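Local coordinates for single-stranded DNA-binding protein WHY3, chloroplastic (Arabidopsis thaliana, PDB 4KOQ) that binds single-stranded DNA as a homotetramer, guarding plastid genome stability against illegitimate recombination and repressing transcription of the kinesin KP1 in the nucleus, at the interface of chains A and B. Coordinates in Å, arbitrary orientation; residue numbers count along the deposited sequence, not the author numbering. Chains: chain A/B, Single-stranded DNA-binding protein WHY3, chloroplastic.

Contact 1: the interface of chains A and B. Residues chain A 156, 159, 161; chain B 11, 13, 24, 26, 149-150, 153-154.
A:Trp161, plugged into a largely apolar pocket of chain B, makes this a knob-in-pocket subunit interface that helps hold together the Whirly homotetramer. One indole face lies against B:Pro26, whose CG sits over its centre, 3.7 Å above the plane. A:Ile159, from the tryptophan's own chain, covers the opposite face nearer the rim with CD1. The methyl CB of B:Ala150 stands over that same face, 3.8 Å from CZ3 of A:Trp161, so the ring is held between B:Pro26 on one face and A:Ile159 together with B:Ala150 on the other. At the edge, indole NE1 donates a hydrogen bond to the main-chain O of B:Val11 at 2.9 Å. The oxygen lies close to the indole plane, but the bond is bent, 136° at the hydrogen, with the donor tilted 23° from the carbonyl plane. B:Ile24 closes another part of the edge in plane, its CG2 4.0 Å from CH2 of A:Trp161. An alanine in place of A:Trp161 would probably leave the B:Val11 carbonyl without its indole donor and open a gap between B:Pro26 and B:Ala150. Beside this plug, A:Pro156 lays its CB over the centre of the B:Phe153 ring, 3.5 Å from the centroid, in a CH-pi contact. The phenyl is brought under the proline by its CG standing anti to the backbone N (chi1 164°). CG of A:Pro156 also touches that ring, 3.5 Å from its CD1. In the Whirly domain, A:Pro156 belongs to the end of helix 141-158 and A:Trp161 opens helix 161-165; their partners come from helix 141-158 of chain B and its N-terminal segment, including strands 13-16 and 20-27.

Contact 2: the interface of chains A and B. Residues chain A 76, 79, 152, 155-156; chain B 145-146, 149.
B:Ser149 packs against A:Asn152 and A:Leu155 in a small helix-to-helix interface of the Whirly homotetramer, where short side chains probably allow close approach and a water bridges the polar groups. The serine side chain points toward chain A with OG anti to its own backbone N (chi1 168°). Its CB approaches the amide oxygen OD1 of A:Asn152 at 3.4 Å, and the same CB meets the methyl CD1 of A:Leu155 at 3.8 Å. The leucine packs against the hydroxyl as well, its CD1 3.6 Å from OG of B:Ser149, while OG also neighbours the main-chain O and OD1 of A:Asn152. OG lies 3.3 Å from the main-chain O of A:Asn152, too far to count as a direct bond; a water mediates between the two helices instead. Further along, B:Ala145 and B:Val146 lie against helix 72-79 of chain A. The methyl CB of B:Ala145 comes to 3.4 Å from the carbonyl O of A:Gly76, with A:Val79 CG2 a looser neighbour. B:Val146 directs CG2 toward CA of A:Gly76 at 3.9 Å, meeting a position with no side chain, which is likely to help the helices pack closely. The water bridges the polar groups: it lies 2.8 Å from the main-chain O of A:Asn152 and, at 3.2 Å each, from both OG and the main-chain O of B:Ser149.

Contact 1: the interface of chains A and B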
ATOM      1  N   PRO A 156      -8.968   0.390  -3.550  1.00 22.49           N
ATOM      2  CA  PRO A 156      -9.615  -0.862  -3.076  1.00 22.23           C
ATOM      3  C   PRO A 156     -10.903  -0.662  -2.298  1.00 22.21           C
ATOM      4  O   PRO A 156     -11.808  -1.500  -2.393  1.00 23.61           O
ATOM      5  CB  PRO A 156      -8.538  -1.538  -2.228  1.00 26.76           C
ATOM      6  CG  PRO A 156      -7.405  -0.635  -2.198  1.00 21.44           C
ATOM      7  CD  PRO A 156      -7.558   0.473  -3.148  1.00 19.70           C
ATOM      8  N   ILE A 159     -13.832   0.232  -4.897  1.00 19.58           N
ATOM      9  CA  ILE A 159     -14.346  -0.921  -5.634  1.00 18.46           C
ATOM     10  C   ILE A 159     -14.956  -1.992  -4.708  1.00 24.84           C
ATOM     11  O   ILE A 159     -15.367  -3.056  -5.167  1.00 21.69           O
ATOM     12  CB  ILE A 159     -13.299  -1.548  -6.541  1.00 19.61           C
ATOM     13  CG1 ILE A 159     -12.167  -2.162  -5.741  1.00 20.90           C
ATOM     14  CG2 ILE A 159     -12.748  -0.492  -7.505  1.00 24.25           C
ATOM     15  CD1 ILE A 159     -11.153  -2.977  -6.593  1.00 23.14           C
ATOM     16  N   TRP A 161     -13.505  -3.768  -2.245  1.00 21.73           N
ATOM     17  CA  TRP A 161     -12.688  -4.888  -1.860  1.00 23.51           C
ATOM     18  C   TRP A 161     -12.266  -4.807  -0.406  1.00 31.19           C
ATOM     19  O   TRP A 161     -11.828  -5.786   0.156  1.00 29.02           O
ATOM     20  CB  TRP A 161     -11.471  -5.049  -2.777  1.00 21.29           C
ATOM     21  CG  TRP A 161     -11.837  -5.648  -4.118  1.00 19.82           C
ATOM     22  CD1 TRP A 161     -13.061  -5.697  -4.686  1.00 19.81           C
ATOM     23  CD2 TRP A 161     -10.956  -6.321  -5.006  1.00 19.48           C
ATOM     24  NE1 TRP A 161     -12.993  -6.320  -5.920  1.00 22.26           N
ATOM     25  CE2 TRP A 161     -11.705  -6.715  -6.129  1.00 21.47           C
ATOM     26  CE3 TRP A 161      -9.601  -6.595  -4.981  1.00 18.30           C
ATOM     27  CZ2 TRP A 161     -11.141  -7.394  -7.188  1.00 20.96           C
ATOM     28  CZ3 TRP A 161      -9.040  -7.269  -6.039  1.00 21.57           C
ATOM     29  CH2 TRP A 161      -9.816  -7.677  -7.118  1.00 21.58           C
TER
ATOM     30  N   VAL B  11     -18.671  -8.061  -4.813  1.00 32.31           N
ATOM     31  CA  VAL B  11     -17.924  -6.841  -5.147  1.00 28.16           C
ATOM     32  C   VAL B  11     -16.993  -7.073  -6.340  1.00 29.50           C
ATOM     33  O   VAL B  11     -15.870  -6.561  -6.385  1.00 28.10           O
ATOM     34  CB  VAL B  11     -17.119  -6.341  -3.911  1.00 25.97           C
ATOM     35  CG1 VAL B  11     -18.093  -5.837  -2.808  1.00 29.43           C
ATOM     36  CG2 VAL B  11     -16.215  -7.411  -3.369  1.00 29.49           C
ATOM     37  N   HIS B  13     -15.144  -6.591  -9.675  1.00 20.72           N
ATOM     38  CA  HIS B  13     -14.710  -5.423 -10.397  1.00 20.25           C
ATOM     39  C   HIS B  13     -14.768  -5.768 -11.879  1.00 21.48           C
ATOM     40  O   HIS B  13     -14.154  -6.723 -12.310  1.00 19.90           O
ATOM     41  CB  HIS B  13     -13.312  -5.026  -9.945  1.00 20.48           C
ATOM     42  CG  HIS B  13     -12.674  -3.968 -10.791  1.00 20.97           C
ATOM     43  ND1 HIS B  13     -13.137  -2.667 -10.849  1.00 22.52           N
ATOM     44  CD2 HIS B  13     -11.620  -4.031 -11.632  1.00 24.08           C
ATOM     45  CE1 HIS B  13     -12.382  -1.975 -11.686  1.00 24.84           C
ATOM     46  NE2 HIS B  13     -11.461  -2.783 -12.183  1.00 24.62           N
ATOM     47  N   ILE B  24     -13.728  -9.530 -12.118  1.00 19.61           N
ATOM     48  CA  ILE B  24     -12.717 -10.075 -11.222  1.00 21.48           C
ATOM     49  C   ILE B  24     -13.230 -10.019  -9.798  1.00 21.35           C
ATOM     50  O   ILE B  24     -13.549  -8.940  -9.288  1.00 21.81           O
ATOM     51  CB  ILE B  24     -11.418  -9.259 -11.292  1.00 20.56           C
ATOM     52  CG1 ILE B  24     -10.948  -9.219 -12.747  1.00 19.41           C
ATOM     53  CG2 ILE B  24     -10.348  -9.851 -10.416  1.00 22.91           C
ATOM     54  CD1 ILE B  24      -9.759  -8.357 -12.989  1.00 27.43           C
ATOM     55  N   PRO B  26     -12.644 -11.350  -5.724  1.00 19.34           N
ATOM     56  CA  PRO B  26     -11.746 -12.022  -4.794  1.00 20.74           C
ATOM     57  C   PRO B  26     -12.428 -13.180  -4.054  1.00 25.08           C
ATOM     58  O   PRO B  26     -13.652 -13.196  -3.858  1.00 25.63           O
ATOM     59  CB  PRO B  26     -11.330 -10.906  -3.841  1.00 24.78           C
ATOM     60  CG  PRO B  26     -12.263  -9.829  -4.058  1.00 26.96           C
ATOM     61  CD  PRO B  26     -13.019 -10.004  -5.282  1.00 24.51           C
ATOM     62  N   SER B 149      -3.146  -1.718  -8.427  1.00 20.80           N
ATOM     63  CA  SER B 149      -3.435  -1.241  -7.087  1.00 17.99           C
ATOM     64  C   SER B 149      -4.278  -2.238  -6.289  1.00 18.10           C
ATOM     65  O   SER B 149      -3.948  -2.561  -5.138  1.00 19.00           O
ATOM     66  CB  SER B 149      -4.081   0.149  -7.137  1.00 22.71           C
ATOM     67  OG  SER B 149      -4.636   0.566  -5.893  1.00 24.37           O
ATOM     68  N   ALA B 150      -5.358  -2.757  -6.908  1.00 17.48           N
ATOM     69  CA  ALA B 150      -6.250  -3.695  -6.248  1.00 17.35           C
ATOM     70  C   ALA B 150      -5.529  -5.012  -5.926  1.00 20.82           C
ATOM     71  O   ALA B 150      -5.760  -5.597  -4.872  1.00 18.83           O
ATOM     72  CB  ALA B 150      -7.477  -3.979  -7.129  1.00 18.14           C
ATOM     73  N   PHE B 153      -3.125  -4.500  -3.058  1.00 19.49           N
ATOM     74  CA  PHE B 153      -3.970  -4.453  -1.877  1.00 19.29           C
ATOM     75  C   PHE B 153      -4.369  -5.849  -1.384  1.00 22.15           C
ATOM     76  O   PHE B 153      -4.337  -6.151  -0.175  1.00 20.29           O
ATOM     77  CB  PHE B 153      -5.216  -3.619  -2.137  1.00 18.70           C
ATOM     78  CG  PHE B 153      -6.293  -3.819  -1.132  1.00 21.04           C
ATOM     79  CD1 PHE B 153      -6.269  -3.109   0.068  1.00 26.09           C
ATOM     80  CD2 PHE B 153      -7.323  -4.710  -1.345  1.00 19.23           C
ATOM     81  CE1 PHE B 153      -7.242  -3.297   1.005  1.00 26.37           C
ATOM     82  CE2 PHE B 153      -8.306  -4.896  -0.377  1.00 22.27           C
ATOM     83  CZ  PHE B 153      -8.253  -4.191   0.795  1.00 26.01           C
ATOM     84  N   VAL B 154      -4.796  -6.695  -2.305  1.00 17.96           N
ATOM     85  CA  VAL B 154      -5.465  -7.920  -1.911  1.00 20.22           C
ATOM     86  C   VAL B 154      -4.494  -9.028  -1.542  1.00 16.53           C
ATOM     87  O   VAL B 154      -4.843  -9.929  -0.787  1.00 19.93           O
ATOM     88  CB  VAL B 154      -6.479  -8.370  -2.994  1.00 18.16           C
ATOM     89  CG1 VAL B 154      -5.802  -9.107  -4.101  1.00 17.26           C
ATOM     90  CG2 VAL B 154      -7.581  -9.174  -2.352  1.00 24.08           C
TER

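Contact 2: the interface of chains A and B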
ATOM      1  N   GLY A  76      -7.068   5.628 -11.826  1.00 20.22           N
ATOM      2  CA  GLY A  76      -6.015   4.815 -12.377  1.00 17.53           C
ATOM      3  C   GLY A  76      -5.128   5.534 -13.387  1.00 17.05           C
ATOM      4  O   GLY A  76      -3.904   5.339 -13.412  1.00 20.42           O
ATOM      5  N   VAL A  79      -2.692   7.774 -11.342  1.00 19.22           N
ATOM      6  CA  VAL A  79      -1.619   7.109 -10.617  1.00 21.06           C
ATOM      7  C   VAL A  79      -0.610   6.438 -11.565  1.00 26.59           C
ATOM      8  O   VAL A  79       0.417   5.957 -11.117  1.00 33.16           O
ATOM      9  CB  VAL A  79      -2.097   6.011  -9.572  1.00 23.99           C
ATOM     10  CG1 VAL A  79      -2.918   6.630  -8.467  1.00 25.23           C
ATOM     11  CG2 VAL A  79      -2.816   4.895 -10.251  1.00 25.02           C
ATOM     12  N   ASN A 152      -3.937   5.521  -4.378  1.00 19.52           N
ATOM     13  CA  ASN A 152      -3.658   4.085  -4.288  1.00 23.64           C
ATOM     14  C   ASN A 152      -4.290   3.459  -3.048  1.00 22.92           C
ATOM     15  O   ASN A 152      -4.794   2.334  -3.088  1.00 24.18           O
ATOM     16  CB  ASN A 152      -2.162   3.809  -4.348  1.00 25.46           C
ATOM     17  CG  ASN A 152      -1.662   3.695  -5.750  1.00 34.92           C
ATOM     18  OD1 ASN A 152      -2.282   3.038  -6.579  1.00 32.82           O
ATOM     19  ND2 ASN A 152      -0.528   4.334  -6.038  1.00 31.30           N
ATOM     20  N   LEU A 155      -8.392   3.296  -3.726  1.00 17.56           N
ATOM     21  CA  LEU A 155      -8.947   2.524  -4.820  1.00 18.12           C
ATOM     22  C   LEU A 155      -9.631   1.202  -4.395  1.00 22.72           C
ATOM     23  O   LEU A 155     -10.745   0.929  -4.824  1.00 20.73           O
ATOM     24  CB  LEU A 155      -7.893   2.283  -5.895  1.00 19.22           C
ATOM     25  CG  LEU A 155      -7.717   3.324  -7.005  1.00 28.36           C
ATOM     26  CD1 LEU A 155      -6.445   3.047  -7.797  1.00 22.75           C
ATOM     27  CD2 LEU A 155      -8.866   3.374  -7.951  1.00 24.46           C
ATOM     28  N   PRO A 156      -8.968   0.390  -3.550  1.00 22.49           N
ATOM     29  CA  PRO A 156      -9.615  -0.862  -3.076  1.00 22.23           C
ATOM     30  C   PRO A 156     -10.903  -0.662  -2.298  1.00 22.21           C
ATOM     31  O   PRO A 156     -11.808  -1.500  -2.393  1.00 23.61           O
ATOM     32  CB  PRO A 156      -8.538  -1.538  -2.228  1.00 26.76           C
ATOM     33  CG  PRO A 156      -7.405  -0.635  -2.198  1.00 21.44           C
ATOM     34  CD  PRO A 156      -7.558   0.473  -3.148  1.00 19.70           C
TER
ATOM     35  N   ALA B 145      -3.727  -0.105 -14.293  1.00 19.80           N
ATOM     36  CA  ALA B 145      -3.227   0.495 -13.052  1.00 18.37           C
ATOM     37  C   ALA B 145      -4.169   0.274 -11.849  1.00 17.46           C
ATOM     38  O   ALA B 145      -3.703   0.099 -10.702  1.00 16.86           O
ATOM     39  CB  ALA B 145      -2.962   2.046 -13.235  1.00 18.89           C
ATOM     40  N   VAL B 146      -5.464   0.308 -12.120  1.00 17.48           N
ATOM     41  CA  VAL B 146      -6.480   0.015 -11.122  1.00 17.73           C
ATOM     42  C   VAL B 146      -6.255  -1.428 -10.659  1.00 17.12           C
ATOM     43  O   VAL B 146      -6.255  -1.710  -9.458  1.00 16.49           O
ATOM     44  CB  VAL B 146      -7.880   0.154 -11.674  1.00 16.81           C
ATOM     45  CG1 VAL B 146      -8.945  -0.334 -10.666  1.00 18.55           C
ATOM     46  CG2 VAL B 146      -8.168   1.615 -12.021  1.00 18.10           C
ATOM     47  N   SER B 149      -3.146  -1.718  -8.427  1.00 20.80           N
ATOM     48  CA  SER B 149      -3.435  -1.241  -7.087  1.00 17.99           C
ATOM     49  C   SER B 149      -4.278  -2.238  -6.289  1.00 18.10           C
ATOM     50  O   SER B 149      -3.948  -2.561  -5.138  1.00 19.00           O
ATOM     51  CB  SER B 149      -4.081   0.149  -7.137  1.00 22.71           C
ATOM     52  OG  SER B 149      -4.636   0.566  -5.893  1.00 24.37           O
TER
HETATM   53  O   HOH W   1      -3.630  -0.253  -2.996  1.00 37.49           O

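Contact 1 and contact 2 are neighbouring patches of one subunit boundary, their C-alpha centres about 9 Å apart, and they share A:Pro156 and B:Ser149. Helix 141-158 of both chains runs through the two patches. Contact 1 adds the N-terminal segment of chain B and the start of helix 161-165 of chain A, whereas contact 2 adds helix 72-79 of chain A. The boundary is not an exact two-fold, so equivalent helices present different residues to each other. An aromatic side chain lodged in the partner beside a partly water-mediated seam probably sets how the subunits are oriented in the tetramer.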